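Local atomic coordinates of uncharacterized conserved protein YiiM (Geobacillus stearothermophilus, PDB entry 5YHH), a protein that probably acts as a molybdenum cofactor-dependent oxidoreductase of the MOSC family that confers resistance to hydroxylaminopurine. Residues A[172-183]-A[196-207]. Numbering follows the deposited sequence.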
# COMPACT_ATOMS: atom_id res chain seq x y z
N VAL A 172 -5.80 -7.55 14.49
CA VAL A 172 -5.83 -8.76 15.29
C VAL A 172 -4.85 -9.75 14.73
O VAL A 172 -4.73 -9.90 13.50
CB VAL A 172 -7.23 -9.38 15.31
CG1 VAL A 172 -7.18 -10.71 16.04
CG2 VAL A 172 -8.20 -8.42 15.98
N GLY A 173 -4.10 -10.40 15.63
CA GLY A 173 -3.01 -11.30 15.25
C GLY A 173 -1.68 -10.59 14.98
O GLY A 173 -0.65 -11.25 14.92
N ALA A 174 -1.71 -9.26 14.82
CA ALA A 174 -0.50 -8.50 14.59
C ALA A 174 0.31 -9.17 13.48
O ALA A 174 1.44 -9.57 13.71
CB ALA A 174 0.32 -8.40 15.88
N LEU A 175 -0.31 -9.38 12.32
CA LEU A 175 0.37 -9.95 11.16
C LEU A 175 0.91 -8.83 10.26
O LEU A 175 0.14 -8.08 9.67
CB LEU A 175 -0.60 -10.78 10.32
CG LEU A 175 -1.44 -11.83 11.07
CD1 LEU A 175 -2.40 -12.50 10.09
CD2 LEU A 175 -0.60 -12.86 11.78
N SER A 176 2.23 -8.72 10.16
CA SER A 176 2.82 -7.55 9.51
C SER A 176 2.68 -7.68 8.01
O SER A 176 2.54 -8.77 7.51
CB SER A 176 4.28 -7.38 9.90
OG SER A 176 5.06 -8.46 9.48
N ILE A 177 2.69 -6.56 7.30
CA ILE A 177 2.73 -6.63 5.83
C ILE A 177 4.01 -7.37 5.39
O ILE A 177 3.98 -8.12 4.41
CB ILE A 177 2.67 -5.21 5.21
CG1 ILE A 177 1.30 -4.56 5.51
CG2 ILE A 177 3.01 -5.24 3.70
CD1 ILE A 177 0.13 -5.25 4.85
N ALA A 178 5.13 -7.20 6.10
CA ALA A 178 6.35 -7.94 5.74
C ALA A 178 6.15 -9.43 5.83
O ALA A 178 6.58 -10.16 4.94
CB ALA A 178 7.58 -7.51 6.60
N TYR A 179 5.53 -9.88 6.92
CA TYR A 179 5.21 -11.30 7.12
C TYR A 179 4.31 -11.82 6.01
O TYR A 179 4.57 -12.88 5.47
CB TYR A 179 4.54 -11.53 8.49
CG TYR A 179 4.04 -12.93 8.73
CD1 TYR A 179 4.92 -13.96 9.05
CD2 TYR A 179 2.68 -13.23 8.62
CE1 TYR A 179 4.45 -15.25 9.27
CE2 TYR A 179 2.21 -14.52 8.82
CZ TYR A 179 3.09 -15.52 9.15
OH TYR A 179 2.61 -16.78 9.35
N ILE A 180 3.26 -11.07 5.69
CA ILE A 180 2.29 -11.51 4.68
C ILE A 180 2.96 -11.60 3.29
O ILE A 180 2.77 -12.58 2.58
CB ILE A 180 1.02 -10.66 4.66
CG1 ILE A 180 0.24 -10.82 5.99
CG2 ILE A 180 0.16 -11.10 3.52
CD1 ILE A 180 -0.82 -9.75 6.30
N ASN A 181 3.78 -10.62 2.92
CA ASN A 181 4.52 -10.71 1.66
C ASN A 181 5.43 -11.93 1.65
O ASN A 181 5.60 -12.60 0.63
CB ASN A 181 5.39 -9.47 1.45
CG ASN A 181 4.66 -8.33 0.76
OD1 ASN A 181 3.71 -8.54 0.02
ND2 ASN A 181 5.14 -7.13 0.96
N HIS A 182 6.07 -12.19 2.79
CA HIS A 182 7.00 -13.28 2.88
C HIS A 182 6.31 -14.63 2.62
O HIS A 182 6.84 -15.43 1.86
CB HIS A 182 7.75 -13.27 4.21
CG HIS A 182 8.66 -14.44 4.37
ND1 HIS A 182 9.90 -14.48 3.78
CD2 HIS A 182 8.47 -15.63 4.98
CE1 HIS A 182 10.46 -15.65 4.06
NE2 HIS A 182 9.62 -16.36 4.78
N ILE A 183 5.14 -14.85 3.23
CA ILE A 183 4.34 -16.07 3.01
C ILE A 183 3.91 -16.19 1.55
O ILE A 183 4.05 -17.23 0.94
CB ILE A 183 3.05 -16.11 3.89
CG1 ILE A 183 3.39 -16.03 5.39
CG2 ILE A 183 2.24 -17.40 3.63
CD1 ILE A 183 4.32 -17.12 5.87
N GLN A 196 -4.27 -19.04 8.20
CA GLN A 196 -4.34 -17.98 9.21
C GLN A 196 -4.53 -16.58 8.61
O GLN A 196 -5.37 -15.80 9.06
CB GLN A 196 -3.07 -18.00 10.05
CG GLN A 196 -2.93 -16.81 10.96
CD GLN A 196 -1.54 -16.71 11.53
OE1 GLN A 196 -1.38 -16.74 12.75
NE2 GLN A 196 -0.53 -16.59 10.66
N ILE A 197 -3.74 -16.26 7.59
CA ILE A 197 -3.86 -14.97 6.93
C ILE A 197 -5.19 -14.87 6.18
O ILE A 197 -5.87 -13.85 6.25
CB ILE A 197 -2.67 -14.71 5.96
CG1 ILE A 197 -1.34 -14.62 6.75
CG2 ILE A 197 -2.92 -13.45 5.20
CD1 ILE A 197 -0.05 -14.79 5.90
N ALA A 198 -5.56 -15.93 5.46
CA ALA A 198 -6.84 -15.99 4.77
C ALA A 198 -8.03 -15.84 5.72
O ALA A 198 -9.10 -15.39 5.30
CB ALA A 198 -6.96 -17.29 3.99
N SER A 199 -7.84 -16.23 6.98
CA SER A 199 -8.88 -16.16 8.01
C SER A 199 -9.10 -14.77 8.56
O SER A 199 -10.14 -14.51 9.18
CB SER A 199 -8.52 -17.08 9.18
OG SER A 199 -8.67 -18.42 8.77
N HIS A 200 -8.13 -13.88 8.33
CA HIS A 200 -8.25 -12.52 8.81
C HIS A 200 -9.39 -11.74 8.13
O HIS A 200 -9.38 -11.55 6.92
CB HIS A 200 -6.95 -11.76 8.67
CG HIS A 200 -6.79 -10.67 9.69
ND1 HIS A 200 -7.63 -9.58 9.73
CD2 HIS A 200 -5.93 -10.53 10.72
CE1 HIS A 200 -7.28 -8.80 10.74
NE2 HIS A 200 -6.25 -9.35 11.35
N PRO A 201 -10.36 -11.26 8.92
CA PRO A 201 -11.52 -10.54 8.37
C PRO A 201 -11.16 -9.23 7.63
O PRO A 201 -11.93 -8.77 6.80
CB PRO A 201 -12.35 -10.22 9.61
CG PRO A 201 -11.89 -11.21 10.63
CD PRO A 201 -10.47 -11.43 10.38
N ALA A 202 -10.02 -8.65 7.94
CA ALA A 202 -9.56 -7.43 7.27
C ALA A 202 -8.83 -7.66 5.93
O ALA A 202 -8.62 -6.70 5.17
CB ALA A 202 -8.66 -6.62 8.21
N LEU A 203 -8.48 -8.90 5.60
CA LEU A 203 -7.79 -9.18 4.31
C LEU A 203 -8.69 -8.87 3.11
O LEU A 203 -9.89 -9.21 3.10
CB LEU A 203 -7.34 -10.63 4.22
CG LEU A 203 -6.40 -10.99 3.06
CD1 LEU A 203 -5.06 -10.28 3.19
CD2 LEU A 203 -6.21 -12.50 3.02
N SER A 204 -8.13 -8.20 2.12
CA SER A 204 -8.82 -7.95 0.88
C SER A 204 -9.34 -9.28 0.29
O SER A 204 -8.68 -10.33 0.43
CB SER A 204 -7.88 -7.21 -0.10
OG SER A 204 -6.90 -8.10 -0.58
N ALA A 205 -10.51 -9.24 -0.34
CA ALA A 205 -11.13 -10.44 -0.93
C ALA A 205 -10.18 -11.16 -1.89
O ALA A 205 -10.07 -12.38 -1.86
CB ALA A 205 -12.43 -10.09 -1.64
N SER A 206 -9.48 -10.42 -2.74
CA SER A 206 -8.62 -11.04 -3.75
C SER A 206 -7.45 -11.84 -3.14
O SER A 206 -7.18 -12.95 -3.57
CB SER A 206 -8.12 -10.00 -4.76
OG SER A 206 -7.16 -9.11 -4.19
N TRP A 207 -6.79 -11.29 -2.12
CA TRP A 207 -5.71 -12.01 -1.43
C TRP A 207 -6.24 -13.26 -0.73
O TRP A 207 -5.57 -14.31 -0.74
CB TRP A 207 -4.95 -11.12 -0.43
CG TRP A 207 -3.96 -10.29 -1.13
CD1 TRP A 207 -4.23 -9.39 -2.11
CD2 TRP A 207 -2.54 -10.32 -0.98
NE1 TRP A 207 -3.07 -8.83 -2.57
CE2 TRP A 207 -2.01 -9.39 -1.91
CE3 TRP A 207 -1.66 -11.01 -0.16
CZ2 TRP A 207 -0.64 -9.14 -2.02
CZ3 TRP A 207 -0.29 -10.77 -0.28
CH2 TRP A 207 0.21 -9.85 -1.21
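Ile197 sets its CD1 methyl among Tyr179, Ile180 and Ile183 of helix 177-185, the main hydrophobic anchor between the two segments. That methyl reaches Tyr179 CE2 and Ile183 CG1, each at 3.7 Å, while Ile180 CG1 lies 4.0 Å from the same CD1. Because Ile197 CG1 lies anti to its carbonyl carbon (chi1 -64°) and the chain then runs out extended, CD1 becomes the leading tip. The other branch of Ile180 is occupied as well: CG2 packs obliquely on the six-membered part of the Trp207 indole, 3.8 Å from CZ3. Leu175 extends the apolar patch toward the loop, with CD1 near both Ile197 CG1 and His200 CD2, and CD2 lying 3.9 Å from Gln196 NE2.

The one hydrogen bond between the segments starts from the buried His200. Its NE2 donates to the backbone carbonyl Val172 O at 2.7 Å; the oxygen lies at the ring edge, but the bend at the hydrogen (129°) makes the bond weak. The second ring nitrogen, ND1, accepts from Ala202 N at 3.1 Å, almost exactly in the ring plane. This bond lies within the type I turn from His200 to Leu203 and, helped by the weak one to Val172 O, restrains the ring's rotation. At the more exposed side, Gln196 crosses Tyr179 at about a right angle, its amide plane 76° from the phenol ring.

Both segments belong to the YiiM-like three-helix region, which packs beside the beta-barrel of the MOSC fold. Phe211 of helix 205-213 packs against Ile197 from within this bundle, and Tyr184 stacks on Trp207. Asn181, whose ND2 is bonded to Ser147 OG, and Trp207 both touch Pro121 at the end of strand 114-121, joining the helices to the barrel.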